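Local structure of D-hydantoinase (Ralstonia pickettii, 1NFG) at residues 76-81 / 114-119; 181-186 / 285-290. The protein probably catalyses the stereospecific hydrolysis of the cyclic amide bond of D-hydantoin derivatives, using two zinc ions in each subunit. All coordinates share one frame; numbering follows the deposited sequence.

Interaction 1: residues 76-81 / 114-119; sequences ATVAAA and KSAIDY
Thr77 points its side chain from helix 73-82 toward the loop 114-117, and its two branches do different work there. OG1 accepts a hydrogen bond from the backbone N of Ala116 at 2.9 Å, and the bond is almost straight. CG2 of Thr77 fits between CG1 of Ile117, 3.9 Å away, and CB of Ser115. The chi1 of 51° sets OG1 between the backbone N and the carbonyl carbon of Thr77, and the same hydroxyl also hydrogen-bonds to the carbonyl oxygens of Phe73 and Ala74 one turn back. One buried oxygen thus ties the helix backbone to the amide of the loop.

Both segments belong to the TIM barrel of the metal-dependent hydrolase superfamily: the helix comes just before strand 85-93, and the loop follows helix 100-111 and leads into strand 118-124, the parallel neighbour of 85-93. Ile117, the last residue of that loop, crosses the Thr77 side chain obliquely and spreads its branches along the helix. Its CD1 reaches the CB of Ala80 at 3.6 Å, and its CG2 meets the CB of Ala81 at 3.8 Å. With only methyl groups at 80 and 81, the helix surface is low here and the isoleucine can lie close against it. Ile88 of strand 85-93 touches both Ala80 and Ile117, and Ile434 packs on Ala81 and Ile117. Toward the other end, CG2 of Val78 touches the CB of Ala116 at 3.8 Å, and Tyr440 packs against both residues.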
ATOM      1  N   ALA A  76       6.069  26.046  34.373  1.00 27.09           N
ATOM      2  CA  ALA A  76       6.086  24.818  33.586  1.00 26.09           C
ATOM      3  C   ALA A  76       7.269  23.920  33.935  1.00 25.13           C
ATOM      4  O   ALA A  76       7.082  22.735  34.219  1.00 24.34           O
ATOM      5  CB  ALA A  76       6.096  25.147  32.090  1.00 25.45           C
ATOM      6  N   THR A  77       8.480  24.482  33.911  1.00 24.02           N
ATOM      7  CA  THR A  77       9.681  23.709  34.223  1.00 22.00           C
ATOM      8  C   THR A  77       9.607  23.076  35.605  1.00 21.37           C
ATOM      9  O   THR A  77      10.168  22.009  35.829  1.00 21.81           O
ATOM     10  CB  THR A  77      10.958  24.566  34.143  1.00 21.34           C
ATOM     11  OG1 THR A  77      10.785  25.758  34.918  1.00 20.88           O
ATOM     12  CG2 THR A  77      11.270  24.925  32.696  1.00 19.67           C
ATOM     13  N   VAL A  78       8.918  23.722  36.536  1.00 19.63           N
ATOM     14  CA  VAL A  78       8.797  23.143  37.863  1.00 21.15           C
ATOM     15  C   VAL A  78       7.924  21.900  37.760  1.00 22.08           C
ATOM     16  O   VAL A  78       8.237  20.863  38.352  1.00 23.07           O
ATOM     17  CB  VAL A  78       8.178  24.145  38.880  1.00 21.82           C
ATOM     18  CG1 VAL A  78       7.771  23.424  40.171  1.00 18.22           C
ATOM     19  CG2 VAL A  78       9.195  25.232  39.204  1.00 20.12           C
ATOM     20  N   ALA A  79       6.833  22.004  37.003  1.00 21.92           N
ATOM     21  CA  ALA A  79       5.927  20.876  36.815  1.00 21.78           C
ATOM     22  C   ALA A  79       6.682  19.762  36.087  1.00 22.36           C
ATOM     23  O   ALA A  79       6.556  18.581  36.418  1.00 21.77           O
ATOM     24  CB  ALA A  79       4.714  21.305  36.007  1.00 20.66           C
ATOM     25  N   ALA A  80       7.484  20.151  35.103  1.00 21.95           N
ATOM     26  CA  ALA A  80       8.262  19.188  34.345  1.00 22.91           C
ATOM     27  C   ALA A  80       9.132  18.362  35.295  1.00 24.31           C
ATOM     28  O   ALA A  80       9.155  17.131  35.218  1.00 26.24           O
ATOM     29  CB  ALA A  80       9.134  19.908  33.324  1.00 20.88           C
ATOM     30  N   ALA A  81       9.838  19.042  36.191  1.00 23.83           N
ATOM     31  CA  ALA A  81      10.716  18.371  37.143  1.00 22.75           C
ATOM     32  C   ALA A  81       9.939  17.400  38.014  1.00 22.35           C
ATOM     33  O   ALA A  81      10.357  16.261  38.213  1.00 20.45           O
ATOM     34  CB  ALA A  81      11.421  19.397  38.016  1.00 23.12           C
ATOM     35  N   LYS A 114      15.154  31.486  35.225  1.00 26.10           N
ATOM     36  CA  LYS A 114      13.791  31.158  35.646  1.00 27.45           C
ATOM     37  C   LYS A 114      13.377  29.707  35.429  1.00 27.96           C
ATOM     38  O   LYS A 114      12.332  29.281  35.933  1.00 28.97           O
ATOM     39  CB  LYS A 114      12.798  32.082  34.941  1.00 28.59           C
ATOM     40  CG  LYS A 114      13.215  33.543  34.957  1.00 30.77           C
ATOM     41  CD  LYS A 114      12.193  34.413  34.260  1.00 33.95           C
ATOM     42  CE  LYS A 114      12.737  35.807  33.982  1.00 34.36           C
ATOM     43  NZ  LYS A 114      11.674  36.675  33.409  1.00 35.86           N
ATOM     44  N   SER A 115      14.189  28.952  34.688  1.00 28.28           N
ATOM     45  CA  SER A 115      13.912  27.539  34.403  1.00 28.10           C
ATOM     46  C   SER A 115      14.381  26.600  35.499  1.00 27.26           C
ATOM     47  O   SER A 115      15.565  26.592  35.846  1.00 26.80           O
ATOM     48  CB  SER A 115      14.599  27.104  33.112  1.00 29.31           C
ATOM     49  OG  SER A 115      14.094  27.813  32.005  1.00 37.24           O
ATOM     50  N   ALA A 116      13.463  25.794  36.025  1.00 25.12           N
ATOM     51  CA  ALA A 116      13.813  24.835  37.067  1.00 23.76           C
ATOM     52  C   ALA A 116      14.713  23.740  36.491  1.00 23.98           C
ATOM     53  O   ALA A 116      15.510  23.145  37.219  1.00 24.41           O
ATOM     54  CB  ALA A 116      12.556  24.216  37.655  1.00 20.72           C
ATOM     55  N   ILE A 117      14.586  23.489  35.186  1.00 22.76           N
ATOM     56  CA  ILE A 117      15.365  22.455  34.503  1.00 21.41           C
ATOM     57  C   ILE A 117      16.035  23.015  33.253  1.00 21.64           C
ATOM     58  O   ILE A 117      15.732  24.126  32.823  1.00 21.17           O
ATOM     59  CB  ILE A 117      14.469  21.269  34.074  1.00 19.57           C
ATOM     60  CG1 ILE A 117      13.499  21.736  32.978  1.00 19.99           C
ATOM     61  CG2 ILE A 117      13.703  20.729  35.283  1.00 18.61           C
ATOM     62  CD1 ILE A 117      12.514  20.686  32.481  1.00 17.65           C
ATOM     63  N   ASP A 118      16.940  22.230  32.671  1.00 21.97           N
ATOM     64  CA  ASP A 118      17.666  22.635  31.472  1.00 22.72           C
ATOM     65  C   ASP A 118      16.744  22.739  30.261  1.00 23.27           C
ATOM     66  O   ASP A 118      15.687  22.102  30.216  1.00 22.37           O
ATOM     67  CB  ASP A 118      18.824  21.662  31.218  1.00 23.02           C
ATOM     68  CG  ASP A 118      19.979  21.866  32.203  1.00 23.91           C
ATOM     69  OD1 ASP A 118      19.757  22.533  33.236  1.00 24.43           O
ATOM     70  OD2 ASP A 118      21.100  21.366  31.955  1.00 23.87           O
ATOM     71  N   TYR A 119      17.141  23.548  29.282  1.00 23.33           N
ATOM     72  CA  TYR A 119      16.311  23.766  28.102  1.00 22.90           C
ATOM     73  C   TYR A 119      17.090  24.173  26.857  1.00 22.13           C
ATOM     74  O   TYR A 119      18.162  24.776  26.946  1.00 22.04           O
ATOM     75  CB  TYR A 119      15.279  24.850  28.413  1.00 25.05           C
ATOM     76  CG  TYR A 119      15.918  26.163  28.812  1.00 28.02           C
ATOM     77  CD1 TYR A 119      16.402  27.049  27.849  1.00 28.54           C
ATOM     78  CD2 TYR A 119      16.128  26.474  30.157  1.00 29.61           C
ATOM     79  CE1 TYR A 119      17.092  28.209  28.215  1.00 30.39           C
ATOM     80  CE2 TYR A 119      16.817  27.631  30.535  1.00 30.33           C
ATOM     81  CZ  TYR A 119      17.297  28.489  29.558  1.00 30.94           C
ATOM     82  OH  TYR A 119      17.998  29.614  29.930  1.00 31.51           O
TER

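Interaction 2: residues 181-186 / 285-290. With ZN (zinc ion), chain F.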
ATOM      1  N   HIS A 181       4.400  21.111  11.356  1.00 22.29           N
ATOM      2  CA  HIS A 181       3.048  20.855  11.834  1.00 21.69           C
ATOM      3  C   HIS A 181       2.319  20.584  10.515  1.00 22.75           C
ATOM      4  O   HIS A 181       2.087  21.505   9.734  1.00 23.89           O
ATOM      5  CB  HIS A 181       2.498  22.111  12.502  1.00 21.41           C
ATOM      6  CG  HIS A 181       1.044  22.036  12.837  1.00 20.34           C
ATOM      7  ND1 HIS A 181       0.584  21.947  14.131  1.00 21.76           N
ATOM      8  CD2 HIS A 181      -0.056  22.058  12.047  1.00 21.85           C
ATOM      9  CE1 HIS A 181      -0.737  21.922  14.128  1.00 20.94           C
ATOM     10  NE2 HIS A 181      -1.151  21.988  12.875  1.00 20.50           N
ATOM     11  N   ALA A 182       1.974  19.326  10.259  1.00 22.91           N
ATOM     12  CA  ALA A 182       1.341  18.971   8.994  1.00 21.46           C
ATOM     13  C   ALA A 182      -0.174  18.809   8.952  1.00 20.72           C
ATOM     14  O   ALA A 182      -0.725  17.763   9.283  1.00 20.18           O
ATOM     15  CB  ALA A 182       2.010  17.716   8.423  1.00 20.05           C
ATOM     16  N   GLU A 183      -0.838  19.869   8.524  1.00 20.89           N
ATOM     17  CA  GLU A 183      -2.282  19.875   8.354  1.00 20.40           C
ATOM     18  C   GLU A 183      -2.515  20.798   7.182  1.00 20.58           C
ATOM     19  O   GLU A 183      -1.776  21.769   7.010  1.00 19.90           O
ATOM     20  CB  GLU A 183      -2.987  20.453   9.566  1.00 17.90           C
ATOM     21  CG  GLU A 183      -3.379  19.457  10.606  1.00 17.61           C
ATOM     22  CD  GLU A 183      -4.137  20.128  11.712  1.00 17.54           C
ATOM     23  OE1 GLU A 183      -3.636  21.164  12.183  1.00 22.03           O
ATOM     24  OE2 GLU A 183      -5.216  19.642  12.111  1.00 16.47           O
ATOM     25  N   ASN A 184      -3.509  20.492   6.358  1.00 20.44           N
ATOM     26  CA  ASN A 184      -3.806  21.365   5.240  1.00 18.94           C
ATOM     27  C   ASN A 184      -4.739  22.430   5.800  1.00 20.04           C
ATOM     28  O   ASN A 184      -5.944  22.199   5.982  1.00 18.94           O
ATOM     29  CB  ASN A 184      -4.474  20.608   4.102  1.00 16.96           C
ATOM     30  CG  ASN A 184      -4.757  21.501   2.917  1.00 16.89           C
ATOM     31  OD1 ASN A 184      -5.542  22.451   3.022  1.00 16.67           O
ATOM     32  ND2 ASN A 184      -4.113  21.218   1.782  1.00 11.37           N
ATOM     33  N   GLY A 185      -4.151  23.591   6.090  1.00 20.26           N
ATOM     34  CA  GLY A 185      -4.884  24.704   6.667  1.00 20.49           C
ATOM     35  C   GLY A 185      -6.096  25.152   5.888  1.00 20.35           C
ATOM     36  O   GLY A 185      -7.156  25.400   6.463  1.00 19.85           O
ATOM     37  N   ASP A 186      -5.945  25.259   4.576  1.00 20.77           N
ATOM     38  CA  ASP A 186      -7.047  25.680   3.740  1.00 21.53           C
ATOM     39  C   ASP A 186      -8.180  24.674   3.822  1.00 22.07           C
ATOM     40  O   ASP A 186      -9.344  25.057   3.959  1.00 24.04           O
ATOM     41  CB  ASP A 186      -6.566  25.860   2.306  1.00 21.46           C
ATOM     42  CG  ASP A 186      -5.442  26.870   2.212  1.00 21.80           C
ATOM     43  OD1 ASP A 186      -5.541  27.911   2.902  1.00 22.75           O
ATOM     44  OD2 ASP A 186      -4.474  26.632   1.458  1.00 22.37           O
ATOM     45  N   PHE A 285      -7.318  20.450  21.098  1.00 24.75           N
ATOM     46  CA  PHE A 285      -5.914  20.594  20.742  1.00 24.25           C
ATOM     47  C   PHE A 285      -5.788  20.166  19.289  1.00 23.60           C
ATOM     48  O   PHE A 285      -6.710  19.563  18.735  1.00 22.56           O
ATOM     49  CB  PHE A 285      -5.011  19.760  21.655  1.00 24.12           C
ATOM     50  CG  PHE A 285      -5.523  18.383  21.932  1.00 25.07           C
ATOM     51  CD1 PHE A 285      -5.477  17.397  20.955  1.00 24.70           C
ATOM     52  CD2 PHE A 285      -6.047  18.069  23.181  1.00 24.12           C
ATOM     53  CE1 PHE A 285      -5.944  16.121  21.222  1.00 26.04           C
ATOM     54  CE2 PHE A 285      -6.516  16.797  23.458  1.00 23.80           C
ATOM     55  CZ  PHE A 285      -6.465  15.819  22.478  1.00 24.69           C
ATOM     56  N   THR A 286      -4.654  20.482  18.676  1.00 22.40           N
ATOM     57  CA  THR A 286      -4.448  20.178  17.272  1.00 21.77           C
ATOM     58  C   THR A 286      -3.154  19.426  16.974  1.00 21.31           C
ATOM     59  O   THR A 286      -2.107  19.744  17.533  1.00 21.61           O
ATOM     60  CB  THR A 286      -4.464  21.491  16.463  1.00 23.41           C
ATOM     61  OG1 THR A 286      -5.744  22.119  16.612  1.00 25.51           O
ATOM     62  CG2 THR A 286      -4.181  21.235  14.991  1.00 22.66           C
ATOM     63  N   PRO A 287      -3.213  18.415  16.085  1.00 20.86           N
ATOM     64  CA  PRO A 287      -4.425  17.974  15.387  1.00 19.45           C
ATOM     65  C   PRO A 287      -5.459  17.454  16.378  1.00 20.43           C
ATOM     66  O   PRO A 287      -5.148  17.226  17.548  1.00 22.39           O
ATOM     67  CB  PRO A 287      -3.902  16.900  14.446  1.00 18.80           C
ATOM     68  CG  PRO A 287      -2.566  17.442  14.064  1.00 18.29           C
ATOM     69  CD  PRO A 287      -2.015  17.879  15.410  1.00 21.55           C
ATOM     70  N   PRO A 288      -6.703  17.249  15.923  1.00 20.60           N
ATOM     71  CA  PRO A 288      -7.776  16.762  16.798  1.00 20.04           C
ATOM     72  C   PRO A 288      -7.559  15.363  17.356  1.00 20.40           C
ATOM     73  O   PRO A 288      -6.861  14.544  16.758  1.00 19.56           O
ATOM     74  CB  PRO A 288      -9.014  16.801  15.893  1.00 19.64           C
ATOM     75  CG  PRO A 288      -8.643  17.734  14.798  1.00 19.14           C
ATOM     76  CD  PRO A 288      -7.200  17.420  14.549  1.00 19.59           C
ATOM     77  N   ALA A 289      -8.178  15.098  18.503  1.00 20.74           N
ATOM     78  CA  ALA A 289      -8.110  13.785  19.122  1.00 20.49           C
ATOM     79  C   ALA A 289      -8.750  12.829  18.119  1.00 20.64           C
ATOM     80  O   ALA A 289      -9.777  13.150  17.515  1.00 20.00           O
ATOM     81  CB  ALA A 289      -8.893  13.780  20.415  1.00 19.41           C
ATOM     82  N   ARG A 290      -8.154  11.656  17.944  1.00 20.69           N
ATOM     83  CA  ARG A 290      -8.670  10.682  16.994  1.00 21.09           C
ATOM     84  C   ARG A 290      -9.574   9.610  17.606  1.00 22.09           C
ATOM     85  O   ARG A 290     -10.480   9.921  18.377  1.00 22.70           O
ATOM     86  CB  ARG A 290      -7.497  10.038  16.266  1.00 20.88           C
ATOM     87  CG  ARG A 290      -6.574  11.051  15.603  1.00 21.28           C
ATOM     88  CD  ARG A 290      -7.361  12.031  14.748  1.00 20.56           C
ATOM     89  NE  ARG A 290      -6.491  12.821  13.882  1.00 20.82           N
ATOM     90  CZ  ARG A 290      -6.912  13.819  13.110  1.00 20.83           C
ATOM     91  NH1 ARG A 290      -8.196  14.157  13.095  1.00 20.50           N
ATOM     92  NH2 ARG A 290      -6.046  14.477  12.351  1.00 21.17           N
TER
HETATM   93 ZN    ZN F 502       1.338  21.819  16.391  1.00 22.74          ZN
HETATM   94  O   HOH W   1      -6.164  17.185  11.005  1.00 23.01           O
HETATM   95  O   HOH W   2      -0.107  21.965  18.023  1.00 23.98           O
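His181 and Glu183 meet Thr286, Pro287 and Pro288 in a buried contact at the zinc site, where the loop following strand 178-180 faces the loop that precedes helix 292-303. No direct hydrogen bond joins the segments; side-chain packing and water link them. CG of His181 is anti to the backbone N (chi1 171°), which carries the ring to the zinc, bound through ND1 at 2.4 Å. The His181 and Thr286 side chains cross at about a right angle, and CG2 of Thr286 comes up to the ring edge, near its plane, 3.6 Å from CE1 of His181. A zinc-bound water, 2.2 Å from the metal, donates to the backbone O of Thr286, bringing the second loop to the metal centre.

The other ring nitrogen, NE2, donates to OE1 of Glu183, though the position of OE1 is less certain. Arg210 forms a salt bridge with the same carboxylate. OE2 of Glu183 lies 3.8 Å from both CA of Pro287 and CD of Pro288, and a second water bridges it to NH2 of Arg290. OG1 of Thr286 hydrogen-bonds to Asn335; both probably bind substrate, as in related enzymes. Around the contact, helix 204-208 packs on Thr286 and Pro288, helix 212-229 touches Pro287 and Arg290, and Asn184 caps helix 185-197, which leads away from the zinc site.

Overall arrangement
Interaction 1 comes first along the chain and is complete before interaction 2 begins. Their centres lie 28 Å apart on opposite sides of the chain's centre, with nearest atoms about 16 Å from each other, yet all four segments belong to the amidohydrolase part of the chain. Interaction 1 packs helix 73-82 against the loop that enters strand 118-124, beside strand 85-93; interaction 2 joins loops near the parallel strands 178-180, 233-235, 257-262 and 310-311. The zinc site provides a common reference: interaction 2 supplies a metal ligand, whereas the Thr77 side chain of interaction 1 stands about 12 Å from that of the zinc ligand His59. One is structural packing, the other part of the active centre.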